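Local coordinates for natterin-like protein (Lethenteron camtschaticum, PDB 6IUL) that probably acts as a cytotoxic immune protein that forms pores in target membranes, joining a jacalin-like lectin domain to an aerolysin-type pore-forming region, at residues A[160-165]-A[273-278]; A[164-169]-A[303-308]; A[192-197]-A[266-271]; A[200-205]-A[210-215]; A[216-221]-A[297-302]. All blocks are in the same frame, centred on the assembly; numbering follows the deposited sequence.

Contact 1 (A[160-165]-A[273-278])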
# COMPACT_ATOMS: atom_id res chain seq x y z
N HIS A 160 13.77 -13.01 -21.04
CA HIS A 160 14.85 -12.96 -22.01
C HIS A 160 14.44 -12.75 -23.49
O HIS A 160 15.31 -12.55 -24.30
CB HIS A 160 15.63 -14.29 -21.90
CG HIS A 160 14.83 -15.49 -22.33
ND1 HIS A 160 13.79 -16.00 -21.58
CD2 HIS A 160 14.87 -16.23 -23.46
CE1 HIS A 160 13.25 -17.03 -22.21
NE2 HIS A 160 13.89 -17.19 -23.35
N GLN A 161 13.17 -12.84 -23.84
CA GLN A 161 12.74 -12.75 -25.22
C GLN A 161 12.02 -11.46 -25.53
O GLN A 161 11.72 -11.20 -26.70
CB GLN A 161 11.77 -13.89 -25.60
CG GLN A 161 12.33 -15.29 -25.44
CD GLN A 161 11.25 -16.38 -25.58
OE1 GLN A 161 10.04 -16.12 -25.42
NE2 GLN A 161 11.69 -17.60 -25.88
N ILE A 162 11.68 -10.65 -24.52
CA ILE A 162 11.01 -9.41 -24.84
C ILE A 162 11.86 -8.20 -24.41
O ILE A 162 12.53 -8.21 -23.37
CB ILE A 162 9.57 -9.38 -24.34
CG1 ILE A 162 9.48 -8.78 -22.98
CG2 ILE A 162 8.94 -10.78 -24.31
CD1 ILE A 162 8.12 -8.12 -22.78
N LEU A 163 11.87 -7.19 -25.27
CA LEU A 163 12.66 -6.00 -24.99
C LEU A 163 11.84 -4.97 -24.24
O LEU A 163 10.66 -4.76 -24.57
CB LEU A 163 13.27 -5.39 -26.25
CG LEU A 163 14.55 -6.10 -26.74
CD1 LEU A 163 15.23 -5.18 -27.76
CD2 LEU A 163 15.57 -6.54 -25.65
N PRO A 164 12.46 -4.32 -23.23
CA PRO A 164 11.78 -3.28 -22.48
C PRO A 164 11.40 -2.12 -23.39
O PRO A 164 12.12 -1.81 -24.35
CB PRO A 164 12.81 -2.83 -21.45
CG PRO A 164 13.80 -3.92 -21.37
CD PRO A 164 13.82 -4.56 -22.72
N ASN A 165 10.27 -1.50 -23.13
CA ASN A 165 9.91 -0.29 -23.86
C ASN A 165 10.17 0.92 -22.93
O ASN A 165 9.27 1.37 -22.19
CB ASN A 165 8.46 -0.33 -24.30
CG ASN A 165 8.06 0.93 -25.02
OD1 ASN A 165 8.91 1.64 -25.55
ND2 ASN A 165 6.77 1.23 -25.04
N ILE A 273 6.12 -2.81 -17.27
CA ILE A 273 6.50 -4.21 -17.39
C ILE A 273 5.26 -5.11 -17.32
O ILE A 273 4.44 -4.99 -16.41
CB ILE A 273 7.49 -4.61 -16.30
CG1 ILE A 273 8.69 -3.66 -16.32
CG2 ILE A 273 7.92 -6.06 -16.49
CD1 ILE A 273 9.82 -4.01 -15.36
N ASP A 274 5.14 -6.02 -18.29
CA ASP A 274 3.98 -6.90 -18.37
C ASP A 274 4.51 -8.27 -18.81
O ASP A 274 4.93 -8.42 -19.96
CB ASP A 274 2.94 -6.33 -19.35
CG ASP A 274 1.62 -7.12 -19.36
OD1 ASP A 274 1.64 -8.37 -19.44
OD2 ASP A 274 0.55 -6.48 -19.32
N LEU A 275 4.53 -9.24 -17.90
CA LEU A 275 5.27 -10.49 -18.09
C LEU A 275 4.60 -11.67 -17.39
O LEU A 275 4.16 -11.53 -16.29
CB LEU A 275 6.67 -10.36 -17.51
CG LEU A 275 7.73 -9.46 -18.17
CD1 LEU A 275 8.99 -9.51 -17.34
CD2 LEU A 275 8.04 -9.91 -19.61
N PRO A 276 4.51 -12.84 -18.04
CA PRO A 276 4.03 -14.03 -17.31
C PRO A 276 5.02 -14.49 -16.24
O PRO A 276 6.23 -14.29 -16.39
CB PRO A 276 3.88 -15.10 -18.43
CG PRO A 276 4.80 -14.63 -19.53
CD PRO A 276 4.74 -13.12 -19.47
N TYR A 277 4.49 -15.09 -15.17
CA TYR A 277 5.37 -15.66 -14.12
C TYR A 277 4.90 -17.03 -13.69
O TYR A 277 3.73 -17.36 -13.81
CB TYR A 277 5.44 -14.73 -12.86
CG TYR A 277 4.26 -14.83 -11.93
CD1 TYR A 277 4.18 -15.85 -10.98
CD2 TYR A 277 3.21 -13.95 -12.03
CE1 TYR A 277 3.09 -15.96 -10.13
CE2 TYR A 277 2.12 -14.03 -11.17
CZ TYR A 277 2.07 -15.05 -10.23
OH TYR A 277 0.96 -15.13 -9.41
N THR A 278 5.82 -17.81 -13.17
CA THR A 278 5.50 -19.06 -12.50
C THR A 278 6.12 -18.96 -11.11
O THR A 278 7.10 -18.20 -10.92
CB THR A 278 6.06 -20.32 -13.20
OG1 THR A 278 7.48 -20.24 -13.22
CG2 THR A 278 5.56 -20.43 -14.65

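Contact 2 (A[164-169]-A[303-308])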
# COMPACT_ATOMS: atom_id res chain seq x y z
N PRO A 164 12.46 -4.32 -23.23
CA PRO A 164 11.78 -3.28 -22.48
C PRO A 164 11.40 -2.12 -23.39
O PRO A 164 12.12 -1.81 -24.35
CB PRO A 164 12.81 -2.83 -21.45
CG PRO A 164 13.80 -3.92 -21.37
CD PRO A 164 13.82 -4.56 -22.72
N ASN A 165 10.27 -1.50 -23.13
CA ASN A 165 9.91 -0.29 -23.86
C ASN A 165 10.17 0.92 -22.93
O ASN A 165 9.27 1.37 -22.19
CB ASN A 165 8.46 -0.33 -24.30
CG ASN A 165 8.06 0.93 -25.02
OD1 ASN A 165 8.91 1.64 -25.55
ND2 ASN A 165 6.77 1.23 -25.04
N VAL A 166 11.39 1.46 -22.98
CA VAL A 166 11.76 2.58 -22.11
C VAL A 166 11.43 3.93 -22.71
O VAL A 166 12.00 4.30 -23.70
CB VAL A 166 13.26 2.52 -21.80
CG1 VAL A 166 13.64 3.65 -20.87
CG2 VAL A 166 13.61 1.18 -21.16
N GLN A 167 10.47 4.65 -22.13
CA GLN A 167 10.05 5.97 -22.60
C GLN A 167 10.77 7.06 -21.77
O GLN A 167 10.72 7.05 -20.52
CB GLN A 167 8.52 6.19 -22.47
CG GLN A 167 7.55 5.34 -23.33
CD GLN A 167 7.80 5.35 -24.86
OE1 GLN A 167 6.99 4.82 -25.61
NE2 GLN A 167 8.92 5.89 -25.32
N MET A 168 11.39 7.99 -22.49
CA MET A 168 12.14 9.10 -21.91
C MET A 168 11.23 10.29 -21.68
O MET A 168 10.37 10.60 -22.50
CB MET A 168 13.31 9.48 -22.84
CG MET A 168 14.32 8.37 -23.07
SD MET A 168 15.04 7.65 -21.56
CE MET A 168 16.43 6.75 -22.30
N GLU A 169 11.40 10.92 -20.52
CA GLU A 169 10.67 12.10 -20.15
C GLU A 169 11.72 13.14 -19.74
O GLU A 169 12.67 12.82 -19.01
CB GLU A 169 9.79 11.89 -18.90
CG GLU A 169 9.19 10.54 -18.66
CD GLU A 169 8.45 10.49 -17.32
OE1 GLU A 169 8.50 11.45 -16.54
OE2 GLU A 169 7.78 9.47 -17.08
N THR A 303 8.70 0.71 -13.56
CA THR A 303 10.03 0.99 -13.07
C THR A 303 10.64 2.19 -13.81
O THR A 303 10.10 2.63 -14.85
CB THR A 303 10.94 -0.23 -13.19
OG1 THR A 303 12.12 -0.02 -12.39
CG2 THR A 303 11.35 -0.50 -14.63
N TYR A 304 11.73 2.71 -13.27
CA TYR A 304 12.42 3.85 -13.83
C TYR A 304 13.91 3.57 -13.87
O TYR A 304 14.43 2.84 -13.03
CB TYR A 304 12.18 5.13 -13.04
CG TYR A 304 10.81 5.73 -13.16
CD1 TYR A 304 9.75 5.28 -12.35
CD2 TYR A 304 10.56 6.77 -14.04
CE1 TYR A 304 8.49 5.85 -12.43
CE2 TYR A 304 9.30 7.35 -14.14
CZ TYR A 304 8.27 6.87 -13.34
OH TYR A 304 7.02 7.45 -13.46
N THR A 305 14.60 4.15 -14.87
CA THR A 305 16.06 4.14 -14.89
C THR A 305 16.60 5.23 -13.97
O THR A 305 15.84 6.00 -13.36
CB THR A 305 16.60 4.43 -16.31
OG1 THR A 305 16.21 5.74 -16.70
CG2 THR A 305 16.00 3.48 -17.30
N LYS A 306 17.90 5.33 -13.89
CA LYS A 306 18.57 6.49 -13.25
C LYS A 306 18.38 7.73 -14.10
O LYS A 306 18.21 7.64 -15.32
CB LYS A 306 20.09 6.22 -13.03
CG LYS A 306 20.44 5.30 -11.83
CD LYS A 306 19.33 5.39 -10.76
CE LYS A 306 19.55 4.62 -9.47
NZ LYS A 306 20.50 5.31 -8.57
N MET A 307 18.35 8.90 -13.47
CA MET A 307 18.37 10.15 -14.16
C MET A 307 19.66 10.32 -14.94
O MET A 307 20.71 10.04 -14.43
CB MET A 307 18.25 11.34 -13.20
CG MET A 307 16.86 11.53 -12.67
SD MET A 307 16.76 13.03 -11.70
CE MET A 307 15.10 12.79 -11.19
N THR A 308 19.54 10.84 -16.16
CA THR A 308 20.72 11.20 -16.97
C THR A 308 20.55 12.62 -17.51
O THR A 308 19.51 13.26 -17.31
CB THR A 308 20.84 10.22 -18.16
OG1 THR A 308 19.63 10.29 -18.93
CG2 THR A 308 21.06 8.75 -17.63
O HOH W 1 6.61 9.84 -14.79

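Contact 3 (A[192-197]-A[266-271])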
# COMPACT_ATOMS: atom_id res chain seq x y z
N LYS A 192 13.46 14.47 -9.14
CA LYS A 192 12.11 14.05 -9.54
C LYS A 192 11.55 12.94 -8.67
O LYS A 192 12.18 11.88 -8.47
CB LYS A 192 12.13 13.51 -10.98
CG LYS A 192 10.71 13.18 -11.46
CD LYS A 192 10.68 12.67 -12.86
CE LYS A 192 9.31 12.15 -13.26
NZ LYS A 192 8.24 13.14 -13.13
N LYS A 193 10.37 13.20 -8.16
CA LYS A 193 9.58 12.18 -7.48
C LYS A 193 9.15 11.09 -8.47
O LYS A 193 8.60 11.42 -9.54
CB LYS A 193 8.31 12.82 -6.89
CG LYS A 193 7.36 11.77 -6.33
CD LYS A 193 6.09 12.37 -5.79
CE LYS A 193 5.21 11.29 -5.15
NZ LYS A 193 4.04 11.91 -4.51
N ILE A 194 9.40 9.83 -8.12
CA ILE A 194 8.89 8.70 -8.90
C ILE A 194 8.17 7.72 -7.99
O ILE A 194 8.45 7.62 -6.79
CB ILE A 194 10.00 7.93 -9.66
CG1 ILE A 194 11.02 7.35 -8.72
CG2 ILE A 194 10.69 8.84 -10.67
CD1 ILE A 194 12.02 6.41 -9.34
N ILE A 195 7.25 6.97 -8.58
CA ILE A 195 6.53 5.90 -7.86
C ILE A 195 6.70 4.57 -8.62
O ILE A 195 6.06 4.36 -9.66
CB ILE A 195 5.03 6.23 -7.75
CG1 ILE A 195 4.87 7.65 -7.16
CG2 ILE A 195 4.28 5.17 -6.92
CD1 ILE A 195 3.45 8.06 -6.81
N LYS A 196 7.57 3.70 -8.13
CA LYS A 196 7.73 2.34 -8.68
C LYS A 196 6.57 1.44 -8.23
O LYS A 196 6.05 1.62 -7.14
CB LYS A 196 9.05 1.72 -8.25
CG LYS A 196 10.29 2.36 -8.85
CD LYS A 196 11.57 1.73 -8.26
CE LYS A 196 12.75 1.88 -9.19
NZ LYS A 196 14.09 1.56 -8.60
N LYS A 197 6.14 0.51 -9.08
CA LYS A 197 5.02 -0.37 -8.75
C LYS A 197 5.32 -1.81 -9.09
O LYS A 197 5.97 -2.09 -10.11
CB LYS A 197 3.75 0.08 -9.45
CG LYS A 197 3.19 1.39 -8.93
CD LYS A 197 1.75 1.67 -9.34
CE LYS A 197 1.14 2.65 -8.33
NZ LYS A 197 -0.25 3.07 -8.62
N ALA A 266 17.90 17.42 -18.31
CA ALA A 266 17.81 16.21 -17.50
C ALA A 266 16.59 15.38 -17.87
O ALA A 266 15.47 15.91 -17.98
CB ALA A 266 17.79 16.55 -16.01
N ASN A 267 16.85 14.08 -18.00
CA ASN A 267 15.86 13.08 -18.43
C ASN A 267 15.82 11.85 -17.48
O ASN A 267 16.74 11.62 -16.68
CB ASN A 267 16.18 12.55 -19.83
CG ASN A 267 16.20 13.64 -20.87
OD1 ASN A 267 15.17 14.29 -21.12
ND2 ASN A 267 17.39 13.87 -21.47
N ILE A 268 14.74 11.09 -17.60
CA ILE A 268 14.62 9.79 -16.93
C ILE A 268 13.81 8.85 -17.78
O ILE A 268 12.94 9.26 -18.54
CB ILE A 268 14.02 9.91 -15.53
CG1 ILE A 268 14.38 8.69 -14.71
CG2 ILE A 268 12.54 10.15 -15.66
CD1 ILE A 268 13.93 8.71 -13.26
N GLY A 269 14.16 7.57 -17.72
CA GLY A 269 13.41 6.57 -18.51
C GLY A 269 12.36 5.84 -17.67
O GLY A 269 12.63 5.47 -16.53
N ARG A 270 11.21 5.61 -18.26
CA ARG A 270 10.08 4.94 -17.60
C ARG A 270 9.69 3.71 -18.41
O ARG A 270 9.50 3.78 -19.62
CB ARG A 270 8.91 5.90 -17.59
CG ARG A 270 7.63 5.39 -16.99
CD ARG A 270 6.53 6.42 -17.19
NE ARG A 270 5.32 6.09 -16.42
CZ ARG A 270 4.35 5.26 -16.81
NH1 ARG A 270 4.43 4.62 -17.98
NH2 ARG A 270 3.29 5.07 -16.02
N ALA A 271 9.53 2.58 -17.73
CA ALA A 271 9.13 1.35 -18.40
C ALA A 271 8.01 0.63 -17.69
O ALA A 271 8.12 0.35 -16.49
CB ALA A 271 10.33 0.43 -18.56

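Contact 4 (A[200-205]-A[210-215])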
# COMPACT_ATOMS: atom_id res chain seq x y z
N TRP A 200 1.86 -8.96 -8.58
CA TRP A 200 1.75 -10.34 -9.03
C TRP A 200 0.30 -10.79 -8.91
O TRP A 200 -0.26 -10.77 -7.82
CB TRP A 200 2.63 -11.24 -8.22
CG TRP A 200 4.11 -11.05 -8.39
CD1 TRP A 200 4.92 -11.67 -9.31
CD2 TRP A 200 4.97 -10.24 -7.59
NE1 TRP A 200 6.21 -11.32 -9.11
CE2 TRP A 200 6.27 -10.42 -8.07
CE3 TRP A 200 4.76 -9.37 -6.51
CZ2 TRP A 200 7.37 -9.76 -7.53
CZ3 TRP A 200 5.83 -8.71 -5.97
CH2 TRP A 200 7.14 -8.92 -6.46
N SER A 201 -0.30 -11.20 -10.02
CA SER A 201 -1.70 -11.57 -10.05
C SER A 201 -1.93 -12.83 -9.18
O SER A 201 -1.07 -13.68 -9.06
CB SER A 201 -2.19 -11.79 -11.49
OG SER A 201 -1.54 -12.97 -12.04
N THR A 202 -3.11 -12.93 -8.60
CA THR A 202 -3.51 -14.13 -7.87
C THR A 202 -4.91 -14.54 -8.27
O THR A 202 -5.65 -13.75 -8.79
CB THR A 202 -3.49 -13.88 -6.34
OG1 THR A 202 -4.49 -12.94 -6.01
CG2 THR A 202 -2.16 -13.30 -5.86
N THR A 203 -5.24 -15.81 -8.04
CA THR A 203 -6.61 -16.32 -8.28
C THR A 203 -7.10 -17.14 -7.09
O THR A 203 -6.38 -17.35 -6.12
CB THR A 203 -6.64 -17.22 -9.53
OG1 THR A 203 -5.67 -18.29 -9.39
CG2 THR A 203 -6.30 -16.43 -10.79
N ASN A 204 -8.32 -17.63 -7.20
CA ASN A 204 -8.90 -18.59 -6.25
C ASN A 204 -8.98 -17.99 -4.85
O ASN A 204 -8.97 -18.72 -3.86
CB ASN A 204 -8.09 -19.87 -6.26
CG ASN A 204 -8.05 -20.52 -7.63
OD1 ASN A 204 -8.87 -20.24 -8.47
ND2 ASN A 204 -7.08 -21.41 -7.85
N LYS A 205 -9.01 -16.67 -4.79
CA LYS A 205 -9.07 -15.92 -3.52
C LYS A 205 -7.95 -16.15 -2.55
O LYS A 205 -8.08 -15.86 -1.34
CB LYS A 205 -10.43 -16.17 -2.81
CG LYS A 205 -11.61 -15.70 -3.62
CD LYS A 205 -12.88 -15.83 -2.85
CE LYS A 205 -13.93 -14.93 -3.42
NZ LYS A 205 -15.14 -15.12 -2.58
N PHE A 210 -5.42 -16.15 2.62
CA PHE A 210 -4.15 -16.21 3.30
C PHE A 210 -3.51 -14.84 3.43
O PHE A 210 -3.91 -13.92 2.73
CB PHE A 210 -3.22 -17.16 2.52
CG PHE A 210 -3.81 -18.52 2.29
CD1 PHE A 210 -3.86 -19.47 3.32
CD2 PHE A 210 -4.32 -18.87 1.06
CE1 PHE A 210 -4.45 -20.69 3.12
CE2 PHE A 210 -4.89 -20.11 0.84
CZ PHE A 210 -4.93 -21.04 1.87
N SER A 211 -2.52 -14.69 4.32
CA SER A 211 -1.71 -13.48 4.28
C SER A 211 -0.44 -13.77 3.47
O SER A 211 0.51 -14.40 3.94
CB SER A 211 -1.40 -12.91 5.68
OG SER A 211 -0.42 -13.64 6.29
N LEU A 212 -0.47 -13.36 2.22
CA LEU A 212 0.60 -13.71 1.26
C LEU A 212 1.79 -12.75 1.36
O LEU A 212 1.58 -11.54 1.53
CB LEU A 212 0.07 -13.64 -0.17
CG LEU A 212 -1.06 -14.58 -0.51
CD1 LEU A 212 -1.55 -14.34 -1.89
CD2 LEU A 212 -0.65 -16.04 -0.36
N SER A 213 3.00 -13.28 1.32
CA SER A 213 4.17 -12.50 0.96
C SER A 213 4.88 -13.19 -0.20
O SER A 213 4.70 -14.39 -0.43
CB SER A 213 5.12 -12.25 2.14
OG SER A 213 5.51 -13.46 2.69
N VAL A 214 5.67 -12.41 -0.93
CA VAL A 214 6.45 -12.90 -2.05
C VAL A 214 7.92 -12.75 -1.76
O VAL A 214 8.41 -11.65 -1.51
CB VAL A 214 6.13 -12.09 -3.31
CG1 VAL A 214 6.86 -12.68 -4.49
CG2 VAL A 214 4.63 -12.08 -3.57
N LYS A 215 8.64 -13.86 -1.75
CA LYS A 215 10.07 -13.83 -1.55
C LYS A 215 10.70 -13.93 -2.93
O LYS A 215 10.78 -15.00 -3.52
CB LYS A 215 10.54 -14.92 -0.59
CG LYS A 215 12.02 -14.84 -0.26
CD LYS A 215 12.43 -15.95 0.72
CE LYS A 215 12.99 -17.17 -0.01
NZ LYS A 215 12.98 -18.42 0.78

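Contact 5 (A[216-221]-A[297-302])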
# COMPACT_ATOMS: atom_id res chain seq x y z
N ALA A 216 11.08 -12.76 -3.46
CA ALA A 216 11.51 -12.62 -4.85
C ALA A 216 12.23 -11.31 -5.08
O ALA A 216 12.16 -10.40 -4.25
CB ALA A 216 10.32 -12.67 -5.78
N GLY A 217 12.87 -11.19 -6.23
CA GLY A 217 13.41 -9.92 -6.65
C GLY A 217 12.44 -9.22 -7.57
O GLY A 217 11.55 -9.82 -8.12
N ILE A 218 12.65 -7.92 -7.78
CA ILE A 218 11.75 -7.15 -8.64
C ILE A 218 12.35 -7.03 -10.04
O ILE A 218 13.54 -6.74 -10.19
CB ILE A 218 11.47 -5.76 -8.01
CG1 ILE A 218 10.48 -5.91 -6.85
CG2 ILE A 218 10.94 -4.78 -9.03
CD1 ILE A 218 10.26 -4.65 -6.04
N PRO A 219 11.53 -7.26 -11.08
CA PRO A 219 11.98 -7.02 -12.45
C PRO A 219 12.36 -5.55 -12.67
O PRO A 219 11.61 -4.63 -12.30
CB PRO A 219 10.76 -7.41 -13.30
CG PRO A 219 10.04 -8.38 -12.45
CD PRO A 219 10.22 -7.91 -11.04
N GLU A 220 13.53 -5.36 -13.26
CA GLU A 220 14.09 -4.03 -13.47
C GLU A 220 14.62 -3.98 -14.89
O GLU A 220 14.83 -5.00 -15.55
CB GLU A 220 15.23 -3.75 -12.46
CG GLU A 220 14.79 -3.60 -11.01
CD GLU A 220 15.95 -3.51 -10.02
OE1 GLU A 220 17.13 -3.62 -10.44
OE2 GLU A 220 15.66 -3.33 -8.82
N VAL A 221 14.92 -2.77 -15.32
CA VAL A 221 15.54 -2.53 -16.60
C VAL A 221 17.03 -2.30 -16.41
O VAL A 221 17.46 -1.74 -15.42
CB VAL A 221 14.84 -1.35 -17.27
CG1 VAL A 221 15.73 -0.70 -18.31
CG2 VAL A 221 13.53 -1.81 -17.89
N GLY A 297 0.82 -16.91 -13.35
CA GLY A 297 0.07 -15.63 -13.44
C GLY A 297 0.80 -14.57 -14.24
O GLY A 297 1.67 -14.89 -15.05
N ILE A 298 0.43 -13.32 -14.04
CA ILE A 298 1.10 -12.23 -14.71
C ILE A 298 1.62 -11.16 -13.72
O ILE A 298 0.98 -10.82 -12.74
CB ILE A 298 0.22 -11.59 -15.81
CG1 ILE A 298 -0.93 -10.81 -15.21
CG2 ILE A 298 -0.33 -12.64 -16.81
CD1 ILE A 298 -1.80 -10.12 -16.25
N TYR A 299 2.81 -10.64 -14.01
CA TYR A 299 3.44 -9.57 -13.28
C TYR A 299 3.30 -8.29 -14.05
O TYR A 299 3.63 -8.23 -15.25
CB TYR A 299 4.92 -9.86 -12.99
CG TYR A 299 5.65 -8.72 -12.33
CD1 TYR A 299 5.61 -8.55 -10.95
CD2 TYR A 299 6.34 -7.77 -13.08
CE1 TYR A 299 6.25 -7.50 -10.34
CE2 TYR A 299 7.00 -6.71 -12.48
CZ TYR A 299 6.96 -6.57 -11.10
OH TYR A 299 7.58 -5.52 -10.47
N LYS A 300 2.78 -7.28 -13.37
CA LYS A 300 2.64 -5.94 -13.88
C LYS A 300 3.51 -5.04 -12.99
O LYS A 300 3.40 -5.04 -11.76
CB LYS A 300 1.19 -5.47 -13.82
CG LYS A 300 0.32 -6.01 -14.94
CD LYS A 300 -0.99 -5.25 -15.07
CE LYS A 300 -1.81 -5.76 -16.25
NZ LYS A 300 -1.24 -5.30 -17.56
N GLY A 301 4.39 -4.28 -13.62
CA GLY A 301 5.24 -3.39 -12.90
C GLY A 301 5.40 -2.04 -13.58
O GLY A 301 5.11 -1.89 -14.75
N LEU A 302 5.90 -1.08 -12.82
CA LEU A 302 6.35 0.18 -13.32
C LEU A 302 7.71 0.44 -12.71
O LEU A 302 7.89 0.34 -11.49
CB LEU A 302 5.38 1.30 -12.94
CG LEU A 302 5.80 2.72 -13.39
CD1 LEU A 302 5.92 2.78 -14.90
CD2 LEU A 302 4.77 3.76 -12.96
O HOH W 2 8.97 -3.73 -11.73

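Contact 1 (A[160-165]-A[273-278])
No ring or other flat group lies between Ile162 and Leu275, the pair that makes this contact. The flat groups stand off to the ends: the imidazole of His160 carries CG of its sequence neighbour Gln161 over one face, 3.1 Å above the plane and shifted toward the rim, while the Tyr277 ring meets Trp200 edge-to-face. The contact is almost wholly aliphatic. Ile162 extends its long branch toward the strand, and its terminal CD1 comes to 3.6 Å from CD2 of Leu275. The inner CG1 of Ile162 follows at 3.8 Å from the same Leu275 CD2, so one methyl of the leucine rests against the two carbons of the isoleucine's long branch, with the two side chains slanting past each other. Chi1 of Ile162, at 93°, is well displaced from a staggered value and swings CG1 and CD1 over the strand, leaving CG2 beside the backbone N. CD1 also comes within 4.3 Å of Asp274 O. The carboxylate of Asp274 is turned to another partner, a salt bridge with Lys300. Ile162 continues onto Phe230 of strand 228-238, and Leu275 onto Thr158. The loop linking strands 135-155 and 166-178 is thus laid against strand 260-285, whose residues Ile273, Leu275 and Tyr277 share backbone hydrogen bonds with strand 290-313.

Contact 2 (A[164-169]-A[303-308])
Glu169 reaches the Tyr304 ring with the end of its side chain. Its CB and CG rise from strand 166-178 without meeting 303-308; the chain beyond is extended (chi2 175°), with the side chain packing on Arg270. At the tip, Glu169 OE2 lies near the plane of the phenol, 3.9 Å from Tyr304 CE2 at the ring's edge, with the carboxylate and ring planes 76° apart. The same OE2 accepts a hydrogen bond of 2.6 Å from water 1, which is in turn hydrogen-bonded to Tyr304 OH at 2.8 Å. OE1 has a long, weak ion pair with Lys192. The two strands are next-but-one neighbours in the sheet of the aerolysin-type region: each pairs antiparallel with strand 260-285, so the water and side chains span that middle strand. Three residues earlier on the first segment, Val166 CG1 touches Thr305 CG2 at 4.3 Å. Thr305 OG1 donates to Lys306 O, 38° out of the carbonyl plane, and is also bonded to Gly269 N.

Contact 3 (A[192-197]-A[266-271])
Ile194 and Ile268 face each other with their side chains crossing obliquely, and each offers a different branch. On Ile194 it is the short one: CG2 lies anti to the carbonyl carbon and points at the partner, whereas CG1 sits between the backbone N and the carbonyl carbon (chi1 60°). On Ile268 it is the long one, set anti to N (chi1 -159°) and carried to its full length, so that its terminal CD1 arrives 4.2 Å from CG2 of Ile194. This is loose, methyl-to-methyl packing of two buried residues. The other branch of Ile268 serves a second neighbour. Its CG2 meets the aliphatic part of Lys192, whose CD lies 4.2 Å away. Lys192 is stretched out from CB to CE and brings methylenes alongside the isoleucine, while its NZ makes a long, weak ion pair with Glu169. Ile268 is thus touched through both of its branches by two residues that point the same way from strand 184-200. Tyr304 packs on both isoleucines, and Ile171 on Ile268 and Lys192. Lys193 turns outward, where its NZ is hydrogen-bonded to Phe210 O of the second subunit. Strands 184-200 and 260-285 do not pair; each is an antiparallel neighbour of strand 290-313, and the contact spans that strand within the long-stranded, curled sheet of an aerolysin-type pore-forming region.

Contact 4 (A[200-205]-A[210-215])
Leu212 and Val214 are the residues of 210-215 that meet the preceding segment, on Thr202 and Trp200 respectively. The segment starts at Phe210, which leaves the short helix 206-209 and sinks its ring among Ile143, Ile146 and Ile283; ahead of that helix, Asn204 O bonds to Thr50 OG1 of the lectin-like part. Ser211 turns the other way, toward the second subunit, where its OG is hydrogen-bonded to Thr247 OG1. Leu212 comes next: it and Thr202 reach toward each other tip to tip, with CD1 of the leucine 4.1 Å from CG2 of the threonine. The hydroxyl of Thr202 is directed away from this methyl contact, to Glu207 OE1. Ser213 passes its backbone hydrogen bonds to Ser149 and Ile151. Val214 then lies against one face of the indole. Its CG1, anti to the backbone N (chi1 -176°), forms a CH-pi contact with the six-membered ring of Trp200, 4.1 Å from the centroid and only 4° off the normal. The second methyl, CG2, touches Trp200 CE3 at 4.0 Å. The indole is fixed from its rim by a hydrogen bond from NE1 to Tyr156 OH. Val214 and Leu212 thus pack against the end of strand 184-200 and the loop that follows it, where helix 206-209 links two unpaired strands of the aerolysin-type pore-forming fold.

Contact 5 (A[216-221]-A[297-302])
CH-pi and apolar contacts carry most of this meeting, with Pro219 lying over one face of the Tyr299 ring. Its CG stands 3.9 Å from the centroid of the Tyr299 ring, 27° off the normal and displaced toward the rim, so that the closest approach is 3.5 Å, from Pro219 CG to Tyr299 CE2. CD of the proline rests at the same distance, 3.5 Å, from Tyr299 CZ, so the pyrrolidine edge spans the hydroxyl end of the phenol. Ile218 adds its CG2, 3.7 Å from Tyr299 OH, its side chain running at about a right angle to that of Tyr299. The ring is brought there by chi1 of 176°, with CG anti to the backbone N. Strands 212-223 and 290-313 belong to one curled sheet but do not pair with each other in it; their side chains meet across its interior, where Ile273 of strand 260-285 packs on Pro219. Polar contact passes through water 2, in the plane of the phenol at its edge. It donates to Pro219 O at 2.8 Å and is hydrogen-bonded to Tyr299 OH at 2.6 Å. The hydroxyl of this buried tyrosine has a second partner in Ser198 OG. Toward its CD1 edge the phenol also meets the indole of Trp200, planes about 55° apart.

In the fold
All five contacts lie in the aerolysin-type region, and each reaches the same large, curled beta-sheet. Contacts 2 and 3 are closest, with centres about 6 Å apart, joined by the hydrogen bond from Arg270 N to Gln167 O, 2.7 Å. Contacts 1 and 5, with centres about 8 Å apart, share the salt bridge between Asp274 OD2 and Lys300 NZ, 2.8 Å, and a strand pairing. Contact 4 sits near the centre of the chain, about 14 Å from contact 5 and about 27 Å from contact 3 between centres, and is tied to contact 5 by the bond between Ser201 OG and Ile298 N. Across the dimer, Lys193 of contact 3 bonds to Phe210 O in contact 4 of the second subunit.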